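Local coordinates for protein lovastatin nonaketide synthase, polyketide synthase component (Aspergillus terreus, PDB 7CPX) that builds the nonaketide precursor of the cholesterol-lowering drug lovastatin from malonyl-CoA as a multidomain iterative polyketide synthase, working together with the partner protein LovC, at residues 1109-1121 against 1135-1149. The protein carries 2 engineered substitutions. Numbering follows the deposited sequence.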
ATOM      1  N   HIS A1109      18.791   5.103 -40.133  1.00 98.01           N
ATOM      2  CA  HIS A1109      19.943   4.285 -40.502  1.00 98.01           C
ATOM      3  C   HIS A1109      19.880   3.884 -41.973  1.00 98.01           C
ATOM      4  O   HIS A1109      18.845   3.401 -42.449  1.00 98.01           O
ATOM      5  CB  HIS A1109      20.001   3.043 -39.608  1.00 98.01           C
ATOM      6  CG  HIS A1109      21.360   2.425 -39.522  1.00 98.01           C
ATOM      7  ND1 HIS A1109      22.444   3.081 -38.981  1.00 98.01           N
ATOM      8  CD2 HIS A1109      21.814   1.214 -39.921  1.00 98.01           C
ATOM      9  CE1 HIS A1109      23.507   2.299 -39.044  1.00 98.01           C
ATOM     10  NE2 HIS A1109      23.152   1.160 -39.611  1.00 98.01           N
ATOM     11  N   PRO A1110      20.976   4.073 -42.720  1.00 98.77           N
ATOM     12  CA  PRO A1110      20.868   4.252 -44.175  1.00 98.77           C
ATOM     13  C   PRO A1110      20.261   3.094 -44.949  1.00 98.77           C
ATOM     14  O   PRO A1110      19.215   3.243 -45.587  1.00 98.77           O
ATOM     15  CB  PRO A1110      22.326   4.461 -44.590  1.00 98.77           C
ATOM     16  CG  PRO A1110      23.100   3.671 -43.581  1.00 98.77           C
ATOM     17  CD  PRO A1110      22.378   3.907 -42.295  1.00 98.77           C
ATOM     18  N   HIS A1111      20.908   1.935 -44.894  1.00 99.35           N
ATOM     19  CA  HIS A1111      20.514   0.772 -45.673  1.00 99.35           C
ATOM     20  C   HIS A1111      20.033  -0.297 -44.714  1.00 99.35           C
ATOM     21  O   HIS A1111      20.788  -0.741 -43.844  1.00 99.35           O
ATOM     22  CB  HIS A1111      21.676   0.229 -46.504  1.00 99.35           C
ATOM     23  CG  HIS A1111      22.536   1.289 -47.110  1.00 99.35           C
ATOM     24  ND1 HIS A1111      22.327   1.783 -48.379  1.00 99.35           N
ATOM     25  CD2 HIS A1111      23.623   1.936 -46.628  1.00 99.35           C
ATOM     26  CE1 HIS A1111      23.242   2.696 -48.649  1.00 99.35           C
ATOM     27  NE2 HIS A1111      24.039   2.808 -47.603  1.00 99.35           N
ATOM     28  N   MET A1112      18.782  -0.705 -44.873  1.00 93.80           N
ATOM     29  CA  MET A1112      18.206  -1.722 -44.008  1.00 93.80           C
ATOM     30  C   MET A1112      17.289  -2.570 -44.873  1.00 93.80           C
ATOM     31  O   MET A1112      16.316  -2.057 -45.434  1.00 93.80           O
ATOM     32  CB  MET A1112      17.454  -1.089 -42.843  1.00 93.80           C
ATOM     33  CG  MET A1112      18.108   0.163 -42.287  1.00 93.80           C
ATOM     34  SD  MET A1112      17.382   0.694 -40.728  1.00 93.80           S
ATOM     35  CE  MET A1112      18.333  -0.289 -39.575  1.00 93.80           C
ATOM     36  N   ASN A1113      17.615  -3.851 -45.003  1.00 96.73           N
ATOM     37  CA  ASN A1113      16.761  -4.761 -45.744  1.00 96.73           C
ATOM     38  C   ASN A1113      15.347  -4.700 -45.191  1.00 96.73           C
ATOM     39  O   ASN A1113      15.140  -4.739 -43.973  1.00 96.73           O
ATOM     40  CB  ASN A1113      17.310  -6.184 -45.657  1.00 96.73           C
ATOM     41  CG  ASN A1113      18.675  -6.318 -46.300  1.00 96.73           C
ATOM     42  OD1 ASN A1113      18.790  -6.706 -47.463  1.00 96.73           O
ATOM     43  ND2 ASN A1113      19.720  -5.995 -45.546  1.00 96.73           N
ATOM     44  N   ARG A1114      14.378  -4.580 -46.097  1.00 95.03           N
ATOM     45  CA  ARG A1114      12.982  -4.416 -45.722  1.00 95.03           C
ATOM     46  C   ARG A1114      12.454  -5.688 -45.075  1.00 95.03           C
ATOM     47  O   ARG A1114      12.190  -6.681 -45.759  1.00 95.03           O
ATOM     48  CB  ARG A1114      12.145  -4.050 -46.947  1.00 95.03           C
ATOM     49  CG  ARG A1114      10.698  -3.706 -46.638  1.00 95.03           C
ATOM     50  CD  ARG A1114       9.860  -3.665 -47.904  1.00 95.03           C
ATOM     51  NE  ARG A1114       9.820  -4.964 -48.566  1.00 95.03           N
ATOM     52  CZ  ARG A1114       8.991  -5.947 -48.241  1.00 95.03           C
ATOM     53  NH1 ARG A1114       8.109  -5.815 -47.264  1.00 95.03           N
ATOM     54  NH2 ARG A1114       9.049  -7.093 -48.914  1.00 95.03           N
ATOM     55  N   VAL A1115      12.300  -5.662 -43.754  1.00 90.66           N
ATOM     56  CA  VAL A1115      11.813  -6.821 -43.020  1.00 90.66           C
ATOM     57  C   VAL A1115      10.353  -7.050 -43.380  1.00 90.66           C
ATOM     58  O   VAL A1115       9.497  -6.189 -43.139  1.00 90.66           O
ATOM     59  CB  VAL A1115      11.983  -6.614 -41.511  1.00 90.66           C
ATOM     60  CG1 VAL A1115      11.286  -7.721 -40.749  1.00 90.66           C
ATOM     61  CG2 VAL A1115      13.456  -6.538 -41.153  1.00 90.66           C
ATOM     62  N   ASN A1116      10.060  -8.212 -43.953  1.00 92.98           N
ATOM     63  CA  ASN A1116       8.679  -8.585 -44.229  1.00 92.98           C
ATOM     64  C   ASN A1116       7.954  -8.750 -42.900  1.00 92.98           C
ATOM     65  O   ASN A1116       8.186  -9.719 -42.172  1.00 92.98           O
ATOM     66  CB  ASN A1116       8.629  -9.869 -45.050  1.00 92.98           C
ATOM     67  CG  ASN A1116       7.218 -10.249 -45.457  1.00 92.98           C
ATOM     68  OD1 ASN A1116       6.243  -9.833 -44.834  1.00 92.98           O
ATOM     69  ND2 ASN A1116       7.107 -11.048 -46.509  1.00 92.98           N
ATOM     70  N   ILE A1117       7.076  -7.798 -42.584  1.00 88.89           N
ATOM     71  CA  ILE A1117       6.429  -7.788 -41.276  1.00 88.89           C
ATOM     72  C   ILE A1117       5.678  -9.091 -41.042  1.00 88.89           C
ATOM     73  O   ILE A1117       5.730  -9.666 -39.948  1.00 88.89           O
ATOM     74  CB  ILE A1117       5.497  -6.569 -41.155  1.00 88.89           C
ATOM     75  CG1 ILE A1117       6.302  -5.268 -41.243  1.00 88.89           C
ATOM     76  CG2 ILE A1117       4.718  -6.635 -39.859  1.00 88.89           C
ATOM     77  CD1 ILE A1117       7.365  -5.120 -40.175  1.00 88.89           C
ATOM     78  N   ASN A1118       4.965  -9.574 -42.058  1.00 91.15           N
ATOM     79  CA  ASN A1118       4.254 -10.839 -41.913  1.00 91.15           C
ATOM     80  C   ASN A1118       5.226 -11.973 -41.618  1.00 91.15           C
ATOM     81  O   ASN A1118       5.005 -12.772 -40.703  1.00 91.15           O
ATOM     82  CB  ASN A1118       3.445 -11.131 -43.177  1.00 91.15           C
ATOM     83  CG  ASN A1118       2.348 -10.115 -43.411  1.00 91.15           C
ATOM     84  OD1 ASN A1118       1.220 -10.284 -42.949  1.00 91.15           O
ATOM     85  ND2 ASN A1118       2.674  -9.048 -44.130  1.00 91.15           N
ATOM     86  N   ALA A1119       6.326 -12.044 -42.371  1.00 92.21           N
ATOM     87  CA  ALA A1119       7.326 -13.077 -42.119  1.00 92.21           C
ATOM     88  C   ALA A1119       8.005 -12.868 -40.773  1.00 92.21           C
ATOM     89  O   ALA A1119       8.322 -13.836 -40.072  1.00 92.21           O
ATOM     90  CB  ALA A1119       8.364 -13.091 -43.239  1.00 92.21           C
ATOM     91  N   PHE A1120       8.247 -11.610 -40.402  1.00 88.61           N
ATOM     92  CA  PHE A1120       8.861 -11.322 -39.111  1.00 88.61           C
ATOM     93  C   PHE A1120       8.014 -11.873 -37.973  1.00 88.61           C
ATOM     94  O   PHE A1120       8.513 -12.591 -37.099  1.00 88.61           O
ATOM     95  CB  PHE A1120       9.054  -9.812 -38.963  1.00 88.61           C
ATOM     96  CG  PHE A1120       9.541  -9.386 -37.608  1.00 88.61           C
ATOM     97  CD1 PHE A1120      10.841  -9.636 -37.214  1.00 88.61           C
ATOM     98  CD2 PHE A1120       8.701  -8.719 -36.736  1.00 88.61           C
ATOM     99  CE1 PHE A1120      11.291  -9.240 -35.971  1.00 88.61           C
ATOM    100  CE2 PHE A1120       9.143  -8.320 -35.492  1.00 88.61           C
ATOM    101  CZ  PHE A1120      10.442  -8.579 -35.109  1.00 88.61           C
ATOM    102  N   TYR A1121       6.715 -11.567 -37.984  1.00 86.54           N
ATOM    103  CA  TYR A1121       5.846 -12.057 -36.922  1.00 86.54           C
ATOM    104  C   TYR A1121       5.614 -13.557 -37.032  1.00 86.54           C
ATOM    105  O   TYR A1121       5.403 -14.221 -36.014  1.00 86.54           O
ATOM    106  CB  TYR A1121       4.517 -11.305 -36.936  1.00 86.54           C
ATOM    107  CG  TYR A1121       4.614  -9.919 -36.347  1.00 86.54           C
ATOM    108  CD1 TYR A1121       4.805  -9.738 -34.988  1.00 86.54           C
ATOM    109  CD2 TYR A1121       4.517  -8.793 -37.146  1.00 86.54           C
ATOM    110  CE1 TYR A1121       4.898  -8.482 -34.441  1.00 86.54           C
ATOM    111  CE2 TYR A1121       4.608  -7.527 -36.606  1.00 86.54           C
ATOM    112  CZ  TYR A1121       4.801  -7.378 -35.252  1.00 86.54           C
ATOM    113  OH  TYR A1121       4.891  -6.120 -34.701  1.00 86.54           O
ATOM    114  N   PHE A1135      -0.664  -6.065 -31.160  1.00 85.54           N
ATOM    115  CA  PHE A1135       0.769  -6.264 -31.002  1.00 85.54           C
ATOM    116  C   PHE A1135       1.459  -6.645 -32.304  1.00 85.54           C
ATOM    117  O   PHE A1135       2.686  -6.783 -32.322  1.00 85.54           O
ATOM    118  CB  PHE A1135       1.031  -7.322 -29.928  1.00 85.54           C
ATOM    119  CG  PHE A1135       0.665  -6.868 -28.545  1.00 85.54           C
ATOM    120  CD1 PHE A1135      -0.652  -6.879 -28.124  1.00 85.54           C
ATOM    121  CD2 PHE A1135       1.635  -6.412 -27.673  1.00 85.54           C
ATOM    122  CE1 PHE A1135      -0.995  -6.453 -26.857  1.00 85.54           C
ATOM    123  CE2 PHE A1135       1.302  -5.984 -26.403  1.00 85.54           C
ATOM    124  CZ  PHE A1135      -0.016  -6.002 -25.995  1.00 85.54           C
ATOM    125  N   ARG A1136       0.703  -6.815 -33.388  1.00 86.34           N
ATOM    126  CA  ARG A1136       1.254  -6.891 -34.733  1.00 86.34           C
ATOM    127  C   ARG A1136       1.183  -5.546 -35.446  1.00 86.34           C
ATOM    128  O   ARG A1136       1.222  -5.499 -36.680  1.00 86.34           O
ATOM    129  CB  ARG A1136       0.523  -7.955 -35.550  1.00 86.34           C
ATOM    130  CG  ARG A1136       0.733  -9.377 -35.066  1.00 86.34           C
ATOM    131  CD  ARG A1136      -0.053 -10.356 -35.922  1.00 86.34           C
ATOM    132  NE  ARG A1136       0.390 -10.340 -37.312  1.00 86.34           N
ATOM    133  CZ  ARG A1136       1.152 -11.268 -37.877  1.00 86.34           C
ATOM    134  NH1 ARG A1136       1.560 -12.335 -37.210  1.00 86.34           N
ATOM    135  NH2 ARG A1136       1.509 -11.126 -39.150  1.00 86.34           N
ATOM    136  N   ARG A1137       1.084  -4.456 -34.691  1.00 89.62           N
ATOM    137  CA  ARG A1137       0.891  -3.118 -35.235  1.00 89.62           C
ATOM    138  C   ARG A1137       2.161  -2.520 -35.826  1.00 89.62           C
ATOM    139  O   ARG A1137       2.183  -1.319 -36.117  1.00 89.62           O
ATOM    140  CB  ARG A1137       0.345  -2.195 -34.144  1.00 89.62           C
ATOM    141  CG  ARG A1137      -1.158  -2.280 -33.943  1.00 89.62           C
ATOM    142  CD  ARG A1137      -1.905  -1.492 -35.000  1.00 89.62           C
ATOM    143  NE  ARG A1137      -3.322  -1.362 -34.685  1.00 89.62           N
ATOM    144  CZ  ARG A1137      -4.140  -0.498 -35.271  1.00 89.62           C
ATOM    145  NH1 ARG A1137      -3.712   0.337 -36.203  1.00 89.62           N
ATOM    146  NH2 ARG A1137      -5.420  -0.471 -34.909  1.00 89.62           N
ATOM    147  N   LEU A1138       3.210  -3.317 -36.016  1.00 86.31           N
ATOM    148  CA  LEU A1138       4.428  -2.824 -36.644  1.00 86.31           C
ATOM    149  C   LEU A1138       4.179  -2.609 -38.130  1.00 86.31           C
ATOM    150  O   LEU A1138       4.264  -3.551 -38.923  1.00 86.31           O
ATOM    151  CB  LEU A1138       5.577  -3.806 -36.421  1.00 86.31           C
ATOM    152  CG  LEU A1138       6.957  -3.398 -36.932  1.00 86.31           C
ATOM    153  CD1 LEU A1138       7.407  -2.108 -36.282  1.00 86.31           C
ATOM    154  CD2 LEU A1138       7.958  -4.501 -36.658  1.00 86.31           C
ATOM    155  N   HIS A1139       3.868  -1.369 -38.515  1.00 89.38           N
ATOM    156  CA  HIS A1139       3.468  -1.100 -39.891  1.00 89.38           C
ATOM    157  C   HIS A1139       4.540  -1.548 -40.875  1.00 89.38           C
ATOM    158  O   HIS A1139       4.257  -2.281 -41.830  1.00 89.38           O
ATOM    159  CB  HIS A1139       3.170   0.388 -40.066  1.00 89.38           C
ATOM    160  CG  HIS A1139       3.025   0.808 -41.495  1.00 89.38           C
ATOM    161  ND1 HIS A1139       2.083   0.261 -42.339  1.00 89.38           N
ATOM    162  CD2 HIS A1139       3.707   1.716 -42.232  1.00 89.38           C
ATOM    163  CE1 HIS A1139       2.188   0.817 -43.533  1.00 89.38           C
ATOM    164  NE2 HIS A1139       3.166   1.703 -43.494  1.00 89.38           N
ATOM    165  N   ASN A1140       5.780  -1.117 -40.659  1.00 87.95           N
ATOM    166  CA  ASN A1140       6.874  -1.501 -41.536  1.00 87.95           C
ATOM    167  C   ASN A1140       8.177  -1.415 -40.763  1.00 87.95           C
ATOM    168  O   ASN A1140       8.339  -0.566 -39.883  1.00 87.95           O
ATOM    169  CB  ASN A1140       6.945  -0.608 -42.777  1.00 87.95           C
ATOM    170  CG  ASN A1140       7.478   0.775 -42.466  1.00 87.95           C
ATOM    171  OD1 ASN A1140       7.253   1.310 -41.381  1.00 87.95           O
ATOM    172  ND2 ASN A1140       8.196   1.358 -43.416  1.00 87.95           N
ATOM    173  N   MET A1141       9.113  -2.292 -41.112  1.00 88.14           N
ATOM    174  CA  MET A1141      10.416  -2.309 -40.475  1.00 88.14           C
ATOM    175  C   MET A1141      11.471  -2.689 -41.501  1.00 88.14           C
ATOM    176  O   MET A1141      11.185  -3.322 -42.520  1.00 88.14           O
ATOM    177  CB  MET A1141      10.452  -3.280 -39.288  1.00 88.14           C
ATOM    178  CG  MET A1141      11.769  -3.278 -38.530  1.00 88.14           C
ATOM    179  SD  MET A1141      11.694  -4.168 -36.965  1.00 88.14           S
ATOM    180  CE  MET A1141      11.300  -5.819 -37.531  1.00 88.14           C
ATOM    181  N   GLN A1142      12.704  -2.289 -41.216  1.00 89.43           N
ATOM    182  CA  GLN A1142      13.842  -2.619 -42.059  1.00 89.43           C
ATOM    183  C   GLN A1142      15.085  -2.638 -41.185  1.00 89.43           C
ATOM    184  O   GLN A1142      15.289  -1.727 -40.378  1.00 89.43           O
ATOM    185  CB  GLN A1142      13.985  -1.617 -43.206  1.00 89.43           C
ATOM    186  CG  GLN A1142      14.024  -0.158 -42.775  1.00 89.43           C
ATOM    187  CD  GLN A1142      12.667   0.508 -42.853  1.00 89.43           C
ATOM    188  OE1 GLN A1142      11.692   0.033 -42.272  1.00 89.43           O
ATOM    189  NE2 GLN A1142      12.595   1.615 -43.582  1.00 89.43           N
ATOM    190  N   ARG A1143      15.911  -3.669 -41.353  1.00 91.34           N
ATOM    191  CA  ARG A1143      17.012  -3.934 -40.436  1.00 91.34           C
ATOM    192  C   ARG A1143      18.328  -4.093 -41.182  1.00 91.34           C
ATOM    193  O   ARG A1143      18.363  -4.572 -42.317  1.00 91.34           O
ATOM    194  CB  ARG A1143      16.762  -5.203 -39.615  1.00 91.34           C
ATOM    195  CG  ARG A1143      16.852  -6.492 -40.424  1.00 91.34           C
ATOM    196  CD  ARG A1143      16.828  -7.712 -39.535  1.00 91.34           C
ATOM    197  NE  ARG A1143      17.905  -7.690 -38.553  1.00 91.34           N
ATOM    198  CZ  ARG A1143      19.172  -7.968 -38.830  1.00 91.34           C
ATOM    199  NH1 ARG A1143      19.557  -8.287 -40.055  1.00 91.34           N
ATOM    200  NH2 ARG A1143      20.075  -7.923 -37.857  1.00 91.34           N
ATOM    201  N   ALA A1144      19.414  -3.708 -40.516  1.00 92.11           N
ATOM    202  CA  ALA A1144      20.763  -3.955 -41.008  1.00 92.11           C
ATOM    203  C   ALA A1144      21.759  -3.440 -39.981  1.00 92.11           C
ATOM    204  O   ALA A1144      21.424  -2.620 -39.121  1.00 92.11           O
ATOM    205  CB  ALA A1144      21.011  -3.286 -42.358  1.00 92.11           C
ATOM    206  N   ASP A1145      22.994  -3.932 -40.088  1.00 95.96           N
ATOM    207  CA  ASP A1145      24.100  -3.463 -39.256  1.00 95.96           C
ATOM    208  C   ASP A1145      23.736  -3.520 -37.776  1.00 95.96           C
ATOM    209  O   ASP A1145      24.005  -2.593 -37.010  1.00 95.96           O
ATOM    210  CB  ASP A1145      24.517  -2.049 -39.654  1.00 95.96           C
ATOM    211  CG  ASP A1145      24.946  -1.953 -41.104  1.00 95.96           C
ATOM    212  OD1 ASP A1145      24.960  -2.996 -41.791  1.00 95.96           O
ATOM    213  OD2 ASP A1145      25.268  -0.836 -41.558  1.00 95.96           O
ATOM    214  N   LEU A1146      23.114  -4.625 -37.369  1.00 92.14           N
ATOM    215  CA  LEU A1146      22.681  -4.800 -35.985  1.00 92.14           C
ATOM    216  C   LEU A1146      21.768  -3.654 -35.561  1.00 92.14           C
ATOM    217  O   LEU A1146      21.852  -3.143 -34.443  1.00 92.14           O
ATOM    218  CB  LEU A1146      23.884  -4.913 -35.047  1.00 92.14           C
ATOM    219  CG  LEU A1146      23.598  -5.398 -33.626  1.00 92.14           C
ATOM    220  CD1 LEU A1146      22.894  -6.739 -33.650  1.00 92.14           C
ATOM    221  CD2 LEU A1146      24.886  -5.486 -32.824  1.00 92.14           C
ATOM    222  N   ARG A1147      20.889  -3.242 -36.471  1.00 92.00           N
ATOM    223  CA  ARG A1147      20.022  -2.100 -36.239  1.00 92.00           C
ATOM    224  C   ARG A1147      18.720  -2.310 -36.991  1.00 92.00           C
ATOM    225  O   ARG A1147      18.649  -3.096 -37.940  1.00 92.00           O
ATOM    226  CB  ARG A1147      20.691  -0.798 -36.685  1.00 92.00           C
ATOM    227  CG  ARG A1147      20.843   0.229 -35.588  1.00 92.00           C
ATOM    228  CD  ARG A1147      21.838   1.307 -35.974  1.00 92.00           C
ATOM    229  NE  ARG A1147      23.214   0.888 -35.733  1.00 92.00           N
ATOM    230  CZ  ARG A1147      24.260   1.704 -35.753  1.00 92.00           C
ATOM    231  NH1 ARG A1147      24.126   2.996 -36.001  1.00 92.00           N
ATOM    232  NH2 ARG A1147      25.471   1.210 -35.513  1.00 92.00           N
ATOM    233  N   ALA A1148      17.685  -1.597 -36.556  1.00 87.22           N
ATOM    234  CA  ALA A1148      16.404  -1.640 -37.241  1.00 87.22           C
ATOM    235  C   ALA A1148      15.764  -0.265 -37.172  1.00 87.22           C
ATOM    236  O   ALA A1148      16.135   0.577 -36.353  1.00 87.22           O
ATOM    237  CB  ALA A1148      15.469  -2.700 -36.646  1.00 87.22           C
ATOM    238  N   SER A1149      14.809  -0.041 -38.065  1.00 87.54           N
ATOM    239  CA  SER A1149      14.071   1.212 -38.095  1.00 87.54           C
ATOM    240  C   SER A1149      12.782   0.974 -38.860  1.00 87.54           C
ATOM    241  O   SER A1149      12.525  -0.126 -39.351  1.00 87.54           O
ATOM    242  CB  SER A1149      14.895   2.332 -38.734  1.00 87.54           C
ATOM    243  OG  SER A1149      14.153   3.536 -38.798  1.00 87.54           O
TER
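The methyl group of Met1141 sits squarely over the Phe1120 ring, its CE 3.6 Å from the ring centroid and 5° off the normal, while SD stands farther back above the same face in a Met-aromatic contact. A bend at the end of the methionine chain (chi3 62°) turns CE toward the ring, and Val1115 CG1 packs against CE as well. Beside this pair, Ile1117 CD1 meets Leu1138 CD2 at 3.6 Å. Farther along helix 1117-1126, Tyr1121 receives Arg1136 CA over one ring face; its hydroxyl is hydrogen-bonded to Gln1178, which also donates to Phe1135 O, and the Phe1135 side chain lies about 4 Å from those of His985 and Asp1174, the predicted dehydratase acid-base pair. Between the antiparallel strands, the bond from Arg1143 N to Asn1113 O (2.9 Å, 154°) is the straightest; those from Asn1113 N to Arg1143 O and Val1115 N to Met1141 O are weak. At the other end, Arg1147 CD makes a CH-pi contact over the His1109 ring. In the predicted C-terminal hotdog fold, the contact exemplifies how strand 1113-1115, outermost within this chain, and its following helix join strand 1140-1144: three backbone bonds, two weak, supplemented by apolar and CH-pi packing.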